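Local coordinates for regulatory protein recX (Lactobacillus salivarius, PDB 3E3V), which probably modulates the activity of the recombinase RecA, this chain being the part of RecX built from three successive three-helix domains, at residues K19-A24 with N57-L62; E37-L42 with D50-I55; V88-L93 with N101-A106; L114-G119 with Y153-T158. All blocks are in the same frame, centred on the assembly; numbering follows the deposited sequence.

Interaction 1. Residues K19-A24 with N57-L62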
loop_
_atom_site.group_PDB
_atom_site.type_symbol
_atom_site.label_atom_id
_atom_site.label_comp_id
_atom_site.label_asym_id
_atom_site.label_seq_id
_atom_site.Cartn_x
_atom_site.Cartn_y
_atom_site.Cartn_z
ATOM N N LYS A 19 -6.132 -0.450 -30.590
ATOM C CA LYS A 19 -4.806 -0.783 -30.085
ATOM C C LYS A 19 -4.754 -0.436 -28.597
ATOM O O LYS A 19 -4.068 -1.094 -27.818
ATOM C CB LYS A 19 -3.725 -0.003 -30.847
ATOM C CG LYS A 19 -3.675 -0.306 -32.347
ATOM C CD LYS A 19 -2.581 0.492 -33.053
ATOM C CE LYS A 19 -1.258 -0.263 -33.080
ATOM N NZ LYS A 19 -1.358 -1.500 -33.918
ATOM N N GLY A 20 -5.492 0.604 -28.218
ATOM C CA GLY A 20 -5.534 1.026 -26.832
ATOM C C GLY A 20 -6.196 -0.003 -25.935
ATOM O O GLY A 20 -5.689 -0.296 -24.851
ATOM N N TYR A 21 -7.326 -0.551 -26.374
ATOM C CA TYR A 21 -8.034 -1.567 -25.597
ATOM C C TYR A 21 -7.227 -2.851 -25.494
ATOM O O TYR A 21 -7.286 -3.544 -24.478
ATOM C CB TYR A 21 -9.399 -1.892 -26.221
ATOM C CG TYR A 21 -10.519 -0.960 -25.793
ATOM C CD1 TYR A 21 -10.868 -0.835 -24.453
ATOM C CD2 TYR A 21 -11.230 -0.209 -26.732
ATOM C CE1 TYR A 21 -11.892 0.007 -24.058
ATOM C CE2 TYR A 21 -12.256 0.638 -26.342
ATOM C CZ TYR A 21 -12.585 0.739 -25.002
ATOM O OH TYR A 21 -13.620 1.559 -24.597
ATOM N N ASN A 22 -6.487 -3.173 -26.553
ATOM C CA ASN A 22 -5.679 -4.381 -26.575
ATOM C C ASN A 22 -4.518 -4.321 -25.584
ATOM O O ASN A 22 -4.292 -5.262 -24.823
ATOM C CB ASN A 22 -5.155 -4.635 -27.995
ATOM C CG ASN A 22 -4.242 -5.846 -28.077
ATOM O OD1 ASN A 22 -3.030 -5.708 -28.265
ATOM N ND2 ASN A 22 -4.814 -7.038 -27.933
ATOM N N ALA A 23 -3.782 -3.217 -25.587
ATOM C CA ALA A 23 -2.656 -3.075 -24.677
ATOM C C ALA A 23 -3.134 -3.063 -23.223
ATOM O O ALA A 23 -2.451 -3.580 -22.323
ATOM C CB ALA A 23 -1.893 -1.793 -24.995
ATOM N N ALA A 24 -4.311 -2.480 -22.998
ATOM C CA ALA A 24 -4.869 -2.393 -21.659
ATOM C C ALA A 24 -5.147 -3.765 -21.076
ATOM O O ALA A 24 -4.787 -4.037 -19.930
ATOM C CB ALA A 24 -6.151 -1.564 -21.671
ATOM N N ASN A 57 -12.818 4.778 -18.933
ATOM C CA ASN A 57 -14.183 4.715 -18.420
ATOM C C ASN A 57 -14.827 3.371 -18.714
ATOM O O ASN A 57 -15.559 2.824 -17.888
ATOM C CB ASN A 57 -15.037 5.827 -19.022
ATOM C CG ASN A 57 -14.683 7.185 -18.466
ATOM O OD1 ASN A 57 -14.621 7.371 -17.251
ATOM N ND2 ASN A 57 -14.443 8.144 -19.352
ATOM N N LYS A 58 -14.572 2.854 -19.906
ATOM C CA LYS A 58 -15.114 1.564 -20.301
ATOM C C LYS A 58 -14.529 0.494 -19.382
ATOM O O LYS A 58 -15.253 -0.362 -18.871
ATOM C CB LYS A 58 -14.753 1.266 -21.761
ATOM C CG LYS A 58 -15.238 -0.084 -22.275
ATOM C CD LYS A 58 -16.716 -0.277 -22.028
ATOM C CE LYS A 58 -17.304 -1.243 -23.039
ATOM N NZ LYS A 58 -17.161 -0.713 -24.424
ATOM N N LEU A 59 -13.216 0.545 -19.168
ATOM C CA LEU A 59 -12.565 -0.426 -18.294
ATOM C C LEU A 59 -13.105 -0.330 -16.869
ATOM O O LEU A 59 -13.258 -1.342 -16.186
ATOM C CB LEU A 59 -11.053 -0.210 -18.288
ATOM C CG LEU A 59 -10.349 -0.440 -19.624
ATOM C CD1 LEU A 59 -8.843 -0.201 -19.462
ATOM C CD2 LEU A 59 -10.611 -1.853 -20.106
ATOM N N ILE A 60 -13.389 0.886 -16.412
ATOM C CA ILE A 60 -13.930 1.059 -15.068
ATOM C C ILE A 60 -15.323 0.444 -15.019
ATOM O O ILE A 60 -15.692 -0.219 -14.051
ATOM C CB ILE A 60 -14.034 2.546 -14.695
ATOM C CG1 ILE A 60 -12.631 3.152 -14.578
ATOM C CG2 ILE A 60 -14.835 2.701 -13.406
ATOM C CD1 ILE A 60 -12.638 4.662 -14.435
ATOM N N ASP A 61 -16.094 0.670 -16.078
ATOM C CA ASP A 61 -17.455 0.144 -16.175
ATOM C C ASP A 61 -17.454 -1.386 -16.111
ATOM O O ASP A 61 -18.296 -1.986 -15.444
ATOM C CB ASP A 61 -18.097 0.611 -17.483
ATOM C CG ASP A 61 -19.553 0.220 -17.586
ATOM O OD1 ASP A 61 -20.318 0.582 -16.670
ATOM O OD2 ASP A 61 -19.932 -0.442 -18.584
ATOM N N LEU A 62 -16.495 -2.004 -16.798
ATOM C CA LEU A 62 -16.356 -3.457 -16.820
ATOM C C LEU A 62 -15.647 -3.946 -15.558
ATOM O O LEU A 62 -15.363 -5.139 -15.405
ATOM C CB LEU A 62 -15.567 -3.880 -18.061
ATOM C CG LEU A 62 -16.220 -3.532 -19.402
ATOM C CD1 LEU A 62 -15.242 -3.759 -20.553
ATOM C CD2 LEU A 62 -17.479 -4.392 -19.576
#
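Y21 turns its CG away from its carbonyl carbon, beside the backbone N (chi1 -85°), which sends the ring toward K58, while K58 sets its CG opposite its backbone N (chi1 178°) and so places that carbon beside the tyrosine hydroxyl. The hydroxyl makes the closest approach: Y21 OH lies 3.1 Å from K58 CB and 3.3 Å from K58 CG. These are contacts with carbon, not hydrogen bonds. K58 CB sits in the plane of the ring, at its edge, whereas K58 CG comes in obliquely, and the two side chains cross at about a right angle. L59, the next residue, uses both its methyls. One branch, CD2, reaches the same ring near its plane, 4.5 Å from Y21 CD1, a looser touch; the other, CD1, packs 3.7 Å from the methyl CB of A24. The leucine thus divides its two methyls between an aromatic edge and a small residue one turn apart on the facing helix. The case illustrates how widely spaced helices can still be joined: the short axes cross at -45° and come no closer than 11.9 Å, so the gap is bridged by side chains, a tyrosine from one helix and a leucine from the other. The contact joins the first and third helices of the first RecX three-helix domain, whose family belongs to the helix-turn-helix clan. Helix 14-29 meets here the last turn of helix 49-61, with L64 and I65 of the following loop also packing on L59, and L45, from the loop before helix 49-61, against A23.

Interaction 2. Residues E37-L42 with D50-I55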
loop_
_atom_site.group_PDB
_atom_site.type_symbol
_atom_site.label_atom_id
_atom_site.label_comp_id
_atom_site.label_asym_id
_atom_site.label_seq_id
_atom_site.Cartn_x
_atom_site.Cartn_y
_atom_site.Cartn_z
ATOM N N GLU A 37 -1.905 3.959 -13.512
ATOM C CA GLU A 37 -0.910 3.081 -14.133
ATOM C C GLU A 37 -1.305 2.762 -15.572
ATOM O O GLU A 37 -0.453 2.664 -16.459
ATOM C CB GLU A 37 -0.771 1.766 -13.359
ATOM C CG GLU A 37 0.176 1.810 -12.171
ATOM C CD GLU A 37 0.330 0.451 -11.524
ATOM O OE1 GLU A 37 -0.683 -0.094 -11.041
ATOM O OE2 GLU A 37 1.460 -0.083 -11.505
ATOM N N VAL A 38 -2.602 2.572 -15.797
ATOM C CA VAL A 38 -3.109 2.277 -17.131
ATOM C C VAL A 38 -3.251 3.598 -17.876
ATOM O O VAL A 38 -2.906 3.705 -19.045
ATOM C CB VAL A 38 -4.498 1.586 -17.073
ATOM C CG1 VAL A 38 -4.972 1.243 -18.480
ATOM C CG2 VAL A 38 -4.423 0.327 -16.236
ATOM N N GLU A 39 -3.753 4.602 -17.166
ATOM C CA GLU A 39 -3.972 5.937 -17.704
ATOM C C GLU A 39 -2.719 6.485 -18.384
ATOM O O GLU A 39 -2.811 7.212 -19.376
ATOM C CB GLU A 39 -4.422 6.857 -16.575
ATOM C CG GLU A 39 -5.420 7.896 -16.990
ATOM C CD GLU A 39 -6.242 8.384 -15.821
ATOM O OE1 GLU A 39 -5.652 8.797 -14.792
ATOM O OE2 GLU A 39 -7.485 8.355 -15.934
ATOM N N ASP A 40 -1.546 6.163 -17.847
ATOM C CA ASP A 40 -0.320 6.602 -18.495
ATOM C C ASP A 40 0.567 5.415 -18.867
ATOM O O ASP A 40 1.748 5.350 -18.533
ATOM C CB ASP A 40 0.447 7.664 -17.670
ATOM C CG ASP A 40 0.722 7.244 -16.243
ATOM O OD1 ASP A 40 1.277 6.146 -16.028
ATOM O OD2 ASP A 40 0.401 8.040 -15.330
ATOM N N LYS A 41 -0.057 4.462 -19.550
ATOM C CA LYS A 41 0.604 3.276 -20.080
ATOM C C LYS A 41 0.087 3.275 -21.509
ATOM O O LYS A 41 0.671 2.664 -22.410
ATOM C CB LYS A 41 0.159 2.002 -19.363
ATOM C CG LYS A 41 0.455 0.720 -20.147
ATOM C CD LYS A 41 1.930 0.609 -20.545
ATOM C CE LYS A 41 2.186 -0.625 -21.422
ATOM N NZ LYS A 41 3.599 -0.726 -21.919
ATOM N N LEU A 42 -1.030 3.980 -21.690
ATOM C CA LEU A 42 -1.660 4.130 -22.990
ATOM C C LEU A 42 -0.875 5.240 -23.679
ATOM O O LEU A 42 -0.910 5.387 -24.902
ATOM C CB LEU A 42 -3.132 4.537 -22.832
ATOM C CG LEU A 42 -4.045 3.548 -22.094
ATOM C CD1 LEU A 42 -5.443 4.137 -21.936
ATOM C CD2 LEU A 42 -4.097 2.235 -22.857
ATOM N N ASP A 50 -8.087 12.065 -25.676
ATOM C CA ASP A 50 -9.449 11.964 -26.182
ATOM C C ASP A 50 -9.883 10.504 -26.099
ATOM O O ASP A 50 -10.999 10.190 -25.684
ATOM C CB ASP A 50 -9.499 12.418 -27.645
ATOM C CG ASP A 50 -8.632 13.638 -27.910
ATOM O OD1 ASP A 50 -7.391 13.531 -27.788
ATOM O OD2 ASP A 50 -9.192 14.705 -28.239
ATOM N N TYR A 51 -8.971 9.620 -26.490
ATOM C CA TYR A 51 -9.223 8.186 -26.513
ATOM C C TYR A 51 -8.911 7.440 -25.211
ATOM O O TYR A 51 -9.607 6.489 -24.858
ATOM C CB TYR A 51 -8.446 7.573 -27.679
ATOM C CG TYR A 51 -8.756 8.230 -29.012
ATOM C CD1 TYR A 51 -10.071 8.321 -29.473
ATOM C CD2 TYR A 51 -7.740 8.760 -29.809
ATOM C CE1 TYR A 51 -10.368 8.920 -30.691
ATOM C CE2 TYR A 51 -8.025 9.362 -31.032
ATOM C CZ TYR A 51 -9.343 9.439 -31.467
ATOM O OH TYR A 51 -9.642 10.033 -32.674
ATOM N N ILE A 52 -7.867 7.864 -24.506
ATOM C CA ILE A 52 -7.498 7.226 -23.244
ATOM C C ILE A 52 -8.678 7.269 -22.284
ATOM O O ILE A 52 -9.016 6.270 -21.647
ATOM C CB ILE A 52 -6.294 7.938 -22.588
ATOM C CG1 ILE A 52 -5.015 7.600 -23.354
ATOM C CG2 ILE A 52 -6.165 7.520 -21.134
ATOM C CD1 ILE A 52 -3.765 8.231 -22.778
ATOM N N SER A 53 -9.308 8.432 -22.200
ATOM C CA SER A 53 -10.451 8.618 -21.328
ATOM C C SER A 53 -11.609 7.693 -21.682
ATOM O O SER A 53 -12.309 7.196 -20.796
ATOM C CB SER A 53 -10.927 10.063 -21.398
ATOM O OG SER A 53 -12.118 10.219 -20.649
ATOM N N GLU A 54 -11.824 7.477 -22.977
ATOM C CA GLU A 54 -12.907 6.604 -23.422
ATOM C C GLU A 54 -12.598 5.175 -22.979
ATOM O O GLU A 54 -13.456 4.473 -22.447
ATOM C CB GLU A 54 -13.042 6.665 -24.948
ATOM C CG GLU A 54 -14.234 5.898 -25.508
ATOM C CD GLU A 54 -14.205 5.804 -27.032
ATOM O OE1 GLU A 54 -14.003 6.849 -27.691
ATOM O OE2 GLU A 54 -14.383 4.686 -27.565
ATOM N N ILE A 55 -11.355 4.762 -23.186
ATOM C CA ILE A 55 -10.896 3.424 -22.813
ATOM C C ILE A 55 -10.963 3.203 -21.304
ATOM O O ILE A 55 -11.469 2.182 -20.838
ATOM C CB ILE A 55 -9.449 3.201 -23.304
ATOM C CG1 ILE A 55 -9.418 3.306 -24.828
ATOM C CG2 ILE A 55 -8.932 1.826 -22.863
ATOM C CD1 ILE A 55 -8.035 3.182 -25.430
#
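L42 and I52 form the dense part of this contact, their buried side chains lying alongside each other, running opposite ways. L42 keeps CG beside its backbone N (chi1 -62°), which lets the chain lie along the isoleucine: L42 CB rests 3.6 Å from I52 CG1, and the methyl L42 CD1 comes equally close, 3.6 Å, to I52 CG2. The same L42 CD1 meets I55 more loosely, at 4.3 Å from I55 CG2. L42 owes its place to the way helix 35-39 runs out: D40 departs from helical geometry, yet the amides of K41 and L42 both bond to V38 O. In the first three-helix RecX domain, this is where the end of the short second helix and the loop after it settle on the third helix, 49-61. Toward the more open side, the packing thins to E39. Its carbonyl E39 O lies 3.7 Å from I52 CD1, and its aliphatic E39 CG approaches I52 CG2 at 4.2 Å; the carboxylate, however, is engaged elsewhere, with OE2 in a salt bridge to R35 NE. I56, one residue beyond the 50-55 segment, touches V38, E39 and L42.

Interaction 3. Residues V88-L93 with N101-A106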
loop_
_atom_site.group_PDB
_atom_site.type_symbol
_atom_site.label_atom_id
_atom_site.label_comp_id
_atom_site.label_asym_id
_atom_site.label_seq_id
_atom_site.Cartn_x
_atom_site.Cartn_y
_atom_site.Cartn_z
ATOM N N VAL A 88 3.663 4.053 5.628
ATOM C CA VAL A 88 4.467 3.648 4.485
ATOM C C VAL A 88 3.552 2.988 3.454
ATOM O O VAL A 88 3.703 3.188 2.249
ATOM C CB VAL A 88 5.612 2.681 4.901
ATOM C CG1 VAL A 88 6.328 2.148 3.662
ATOM C CG2 VAL A 88 6.635 3.441 5.774
ATOM N N ILE A 89 2.587 2.215 3.925
ATOM C CA ILE A 89 1.653 1.561 3.011
ATOM C C ILE A 89 0.954 2.650 2.194
ATOM O O ILE A 89 0.764 2.516 0.986
ATOM C CB ILE A 89 0.612 0.716 3.800
ATOM C CG1 ILE A 89 1.325 -0.488 4.444
ATOM C CG2 ILE A 89 -0.505 0.234 2.876
ATOM C CD1 ILE A 89 0.503 -1.241 5.493
ATOM N N LYS A 90 0.612 3.746 2.863
ATOM C CA LYS A 90 -0.073 4.855 2.221
ATOM C C LYS A 90 0.769 5.564 1.165
ATOM O O LYS A 90 0.275 5.865 0.081
ATOM C CB LYS A 90 -0.552 5.875 3.267
ATOM C CG LYS A 90 -1.432 6.990 2.666
ATOM C CD LYS A 90 -1.742 8.113 3.673
ATOM C CE LYS A 90 -2.583 9.216 3.030
ATOM N NZ LYS A 90 -1.946 9.761 1.779
ATOM N N LEU A 91 2.030 5.849 1.475
ATOM C CA LEU A 91 2.873 6.513 0.499
ATOM C C LEU A 91 3.152 5.573 -0.668
ATOM O O LEU A 91 3.379 6.027 -1.783
ATOM C CB LEU A 91 4.180 7.014 1.137
ATOM C CG LEU A 91 5.333 6.093 1.529
ATOM C CD1 LEU A 91 6.145 5.680 0.298
ATOM C CD2 LEU A 91 6.237 6.848 2.505
ATOM N N ASN A 92 3.131 4.262 -0.431
ATOM C CA ASN A 92 3.349 3.326 -1.537
ATOM C C ASN A 92 2.134 3.440 -2.455
ATOM O O ASN A 92 2.261 3.489 -3.686
ATOM C CB ASN A 92 3.512 1.884 -1.036
ATOM C CG ASN A 92 4.847 1.654 -0.351
ATOM O OD1 ASN A 92 5.804 2.370 -0.594
ATOM N ND2 ASN A 92 4.912 0.647 0.501
ATOM N N LEU A 93 0.955 3.490 -1.845
ATOM C CA LEU A 93 -0.291 3.647 -2.591
ATOM C C LEU A 93 -0.279 4.967 -3.372
ATOM O O LEU A 93 -0.688 5.006 -4.537
ATOM C CB LEU A 93 -1.488 3.617 -1.630
ATOM C CG LEU A 93 -1.793 2.223 -1.063
ATOM C CD1 LEU A 93 -2.736 2.308 0.129
ATOM C CD2 LEU A 93 -2.397 1.382 -2.172
ATOM N N ASN A 101 -7.949 9.736 -0.456
ATOM C CA ASN A 101 -9.227 9.289 0.073
ATOM C C ASN A 101 -9.399 7.776 -0.057
ATOM O O ASN A 101 -9.870 7.108 0.864
ATOM C CB ASN A 101 -10.360 10.023 -0.652
ATOM C CG ASN A 101 -11.724 9.676 -0.101
ATOM O OD1 ASN A 101 -12.260 8.597 -0.367
ATOM N ND2 ASN A 101 -12.294 10.585 0.684
ATOM N N ILE A 102 -9.012 7.236 -1.206
ATOM C CA ILE A 102 -9.128 5.803 -1.436
ATOM C C ILE A 102 -8.145 5.012 -0.574
ATOM O O ILE A 102 -8.485 3.952 -0.055
ATOM C CB ILE A 102 -8.921 5.479 -2.922
ATOM C CG1 ILE A 102 -10.132 5.992 -3.709
ATOM C CG2 ILE A 102 -8.719 3.978 -3.119
ATOM C CD1 ILE A 102 -10.043 5.775 -5.200
ATOM N N ALA A 103 -6.931 5.533 -0.422
ATOM C CA ALA A 103 -5.916 4.881 0.400
ATOM C C ALA A 103 -6.394 4.829 1.857
ATOM O O ALA A 103 -6.329 3.789 2.516
ATOM C CB ALA A 103 -4.595 5.652 0.306
ATOM N N GLU A 104 -6.884 5.963 2.345
ATOM C CA GLU A 104 -7.370 6.074 3.714
ATOM C C GLU A 104 -8.516 5.109 4.011
ATOM O O GLU A 104 -8.555 4.500 5.075
ATOM C CB GLU A 104 -7.775 7.525 3.985
ATOM C CG GLU A 104 -6.564 8.440 4.107
ATOM C CD GLU A 104 -6.911 9.919 4.073
ATOM O OE1 GLU A 104 -7.839 10.338 4.802
ATOM O OE2 GLU A 104 -6.235 10.666 3.324
ATOM N N ASP A 105 -9.443 4.963 3.073
ATOM C CA ASP A 105 -10.547 4.028 3.263
ATOM C C ASP A 105 -9.992 2.616 3.363
ATOM O O ASP A 105 -10.386 1.833 4.225
ATOM C CB ASP A 105 -11.518 4.074 2.086
ATOM C CG ASP A 105 -12.456 5.257 2.146
ATOM O OD1 ASP A 105 -12.550 5.901 3.218
ATOM O OD2 ASP A 105 -13.111 5.532 1.118
ATOM N N ALA A 106 -9.073 2.297 2.463
ATOM C CA ALA A 106 -8.478 0.982 2.431
ATOM C C ALA A 106 -7.686 0.648 3.689
ATOM O O ALA A 106 -7.721 -0.491 4.174
ATOM C CB ALA A 106 -7.596 0.853 1.196
#
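K90 is the first residue of 88-93 to reach the facing helix, and it does so with the middle and far end of its chain. CG stands opposite the backbone N (chi1 -173°) and the chain runs extended until it bends at chi4. Along the way K90 CG passes 4.2 Å from the methyl CB of A103, near the closest point of the two backbones, where the K90 and A103 CA atoms are 6.1 Å apart. Farther out, the lysine crosses E104 at a slant, and K90 CE comes within 3.9 Å of E104 OE2. The opposite charges may still attract weakly, since K90 NZ stays 4.6 Å from E104 OE2, but the salt bridge of the lysine is made instead with D100 OD1. One turn on, L93 supplies the apolar half. Its CD1 packs 3.8 Å from A103 CB, so one small methyl receives both a leucine branch and the shaft of a lysine. Here a short residue admits two longer ones; the short segment axes, 9.8 Å apart at closest approach, run roughly antiparallel at 144°. The pair consists of the second and third helices of the second RecX three-helix domain, 86-94 and 100-107. I98 of the connecting loop packs on both L93 and A103, while the first helix, 67-81, lies against both partners, through Y74 on L93 and A71 on I102 and A106.

Interaction 4. Residues L114-G119 with Y153-T158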
loop_
_atom_site.group_PDB
_atom_site.type_symbol
_atom_site.label_atom_id
_atom_site.label_comp_id
_atom_site.label_asym_id
_atom_site.label_seq_id
_atom_site.Cartn_x
_atom_site.Cartn_y
_atom_site.Cartn_z
ATOM N N LEU A 114 -4.336 -5.399 14.899
ATOM C CA LEU A 114 -3.501 -6.119 13.942
ATOM C C LEU A 114 -2.127 -5.461 13.814
ATOM O O LEU A 114 -1.112 -6.151 13.666
ATOM C CB LEU A 114 -4.179 -6.181 12.572
ATOM C CG LEU A 114 -5.368 -7.146 12.549
ATOM C CD1 LEU A 114 -6.155 -6.993 11.258
ATOM C CD2 LEU A 114 -4.852 -8.573 12.710
ATOM N N GLN A 115 -2.100 -4.129 13.866
ATOM C CA GLN A 115 -0.848 -3.380 13.776
ATOM C C GLN A 115 0.005 -3.669 14.994
ATOM O O GLN A 115 1.201 -3.918 14.886
ATOM C CB GLN A 115 -1.115 -1.872 13.716
ATOM C CG GLN A 115 -1.807 -1.404 12.454
ATOM C CD GLN A 115 -1.996 0.096 12.433
ATOM O OE1 GLN A 115 -3.021 0.592 11.964
ATOM N NE2 GLN A 115 -1.007 0.831 12.933
ATOM N N VAL A 116 -0.624 -3.626 16.163
ATOM C CA VAL A 116 0.076 -3.880 17.416
ATOM C C VAL A 116 0.687 -5.266 17.424
ATOM O O VAL A 116 1.830 -5.446 17.856
ATOM C CB VAL A 116 -0.881 -3.747 18.620
ATOM C CG1 VAL A 116 -0.200 -4.218 19.900
ATOM C CG2 VAL A 116 -1.312 -2.310 18.753
ATOM N N GLU A 117 -0.070 -6.244 16.933
ATOM C CA GLU A 117 0.407 -7.619 16.911
ATOM C C GLU A 117 1.607 -7.787 15.989
ATOM O O GLU A 117 2.513 -8.559 16.287
ATOM C CB GLU A 117 -0.717 -8.568 16.489
ATOM C CG GLU A 117 -0.522 -9.994 16.987
ATOM C CD GLU A 117 -1.730 -10.872 16.730
ATOM O OE1 GLU A 117 -2.851 -10.455 17.101
ATOM O OE2 GLU A 117 -1.556 -11.977 16.165
ATOM N N LYS A 118 1.631 -7.066 14.871
ATOM C CA LYS A 118 2.770 -7.173 13.970
ATOM C C LYS A 118 3.945 -6.401 14.562
ATOM O O LYS A 118 5.103 -6.807 14.427
ATOM C CB LYS A 118 2.429 -6.622 12.584
ATOM C CG LYS A 118 3.588 -6.737 11.596
ATOM C CD LYS A 118 3.089 -6.954 10.175
ATOM C CE LYS A 118 2.544 -8.369 9.960
ATOM N NZ LYS A 118 3.615 -9.401 9.898
ATOM N N GLY A 119 3.623 -5.296 15.229
ATOM C CA GLY A 119 4.632 -4.469 15.858
ATOM C C GLY A 119 5.304 -5.158 17.030
ATOM O O GLY A 119 6.497 -4.952 17.262
ATOM N N TYR A 153 2.811 6.953 16.699
ATOM C CA TYR A 153 3.249 7.030 18.089
ATOM C C TYR A 153 2.356 6.227 19.020
ATOM O O TYR A 153 2.842 5.416 19.802
ATOM C CB TYR A 153 3.236 8.477 18.583
ATOM C CG TYR A 153 4.502 9.262 18.371
ATOM C CD1 TYR A 153 5.750 8.723 18.687
ATOM C CD2 TYR A 153 4.445 10.581 17.916
ATOM C CE1 TYR A 153 6.908 9.479 18.557
ATOM C CE2 TYR A 153 5.592 11.343 17.782
ATOM C CZ TYR A 153 6.821 10.788 18.103
ATOM O OH TYR A 153 7.959 11.550 17.969
ATOM N N ASP A 154 1.051 6.472 18.960
ATOM C CA ASP A 154 0.119 5.766 19.844
ATOM C C ASP A 154 0.218 4.259 19.700
ATOM O O ASP A 154 0.238 3.538 20.688
ATOM C CB ASP A 154 -1.331 6.204 19.589
ATOM C CG ASP A 154 -1.573 7.673 19.922
ATOM O OD1 ASP A 154 -0.778 8.266 20.681
ATOM O OD2 ASP A 154 -2.572 8.234 19.432
ATOM N N ILE A 155 0.273 3.785 18.461
ATOM C CA ILE A 155 0.384 2.351 18.199
ATOM C C ILE A 155 1.682 1.810 18.796
ATOM O O ILE A 155 1.710 0.718 19.366
ATOM C CB ILE A 155 0.331 2.075 16.666
ATOM C CG1 ILE A 155 -1.080 2.371 16.150
ATOM C CG2 ILE A 155 0.683 0.619 16.354
ATOM C CD1 ILE A 155 -2.136 1.425 16.707
ATOM N N ILE A 156 2.753 2.589 18.664
ATOM C CA ILE A 156 4.068 2.215 19.182
ATOM C C ILE A 156 4.056 2.153 20.722
ATOM O O ILE A 156 4.636 1.243 21.325
ATOM C CB ILE A 156 5.157 3.206 18.651
ATOM C CG1 ILE A 156 5.283 3.052 17.126
ATOM C CG2 ILE A 156 6.505 2.931 19.297
ATOM C CD1 ILE A 156 6.248 4.016 16.477
ATOM N N ASP A 157 3.380 3.103 21.358
ATOM C CA ASP A 157 3.286 3.114 22.821
ATOM C C ASP A 157 2.559 1.860 23.306
ATOM O O ASP A 157 2.905 1.275 24.326
ATOM C CB ASP A 157 2.523 4.350 23.308
ATOM C CG ASP A 157 3.333 5.616 23.196
ATOM O OD1 ASP A 157 4.576 5.522 23.170
ATOM O OD2 ASP A 157 2.725 6.710 23.145
ATOM N N THR A 158 1.536 1.459 22.573
ATOM C CA THR A 158 0.780 0.267 22.929
ATOM C C THR A 158 1.655 -0.972 22.709
ATOM O O THR A 158 1.595 -1.933 23.480
ATOM C CB THR A 158 -0.504 0.189 22.080
ATOM O OG1 THR A 158 -1.268 1.378 22.305
ATOM C CG2 THR A 158 -1.356 -1.044 22.458
#
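V116 and I155 mark the nearest backbone approach, their CA atoms 6.3 Å apart, where the axes of segments 114-119 and 153-158 cross at -57° and approach to 9.3 Å. I155 CG2 meets two successive residues of the facing helix, Q115 and V116. Q115 carries its extended chain across the isoleucine at about a right angle, with Q115 CB 4.0 Å from I155 CG2; V116 CG2 lies 4.3 Å from that same methyl, I155 CG2. The two helices are the first and last of the third RecX three-helix domain, assigned like its predecessors to the helix-turn-helix clan, and F151, just before the last helix, adds its own packing on Q115. Nearer the surface, V116 CG2 meets T158 CG2 at 3.9 Å. T158 achieves this by putting its hydroxyl beside its own backbone N (chi1 -58°), which leaves the methyl to face the valine. The hydroxyl turns back instead: T158 OG1 donates to D154 O at 3.1 Å, the donor standing at 146° to the carbonyl bond and well out of its plane. The backbone T158 N reaches this oxygen too, from the opposite face. I156 points away from helix 112-129 and packs on L146 and L147 of helix 135-148.

The four contacts sample three successive three-helix domains in an elongated, all-helical chain. Interactions 1 and 2 belong to the first and share helix 49-61; their centres are 8 Å apart, and interaction 2 is nested inside the chain loop closed by interaction 1. They touch directly, as where G20 CA meets I55 CD1 at 3.6 Å. Interaction 3 follows in the second domain, its centre about 24 Å from that of interaction 1, and interaction 4 in the third, about 18 Å farther between centres. Interactions 1 and 4 lie about 41 Å apart between centres, on opposite sides of the chain's centre. Each of these four contacts closes within one domain, consistent with a modular, extended RecX.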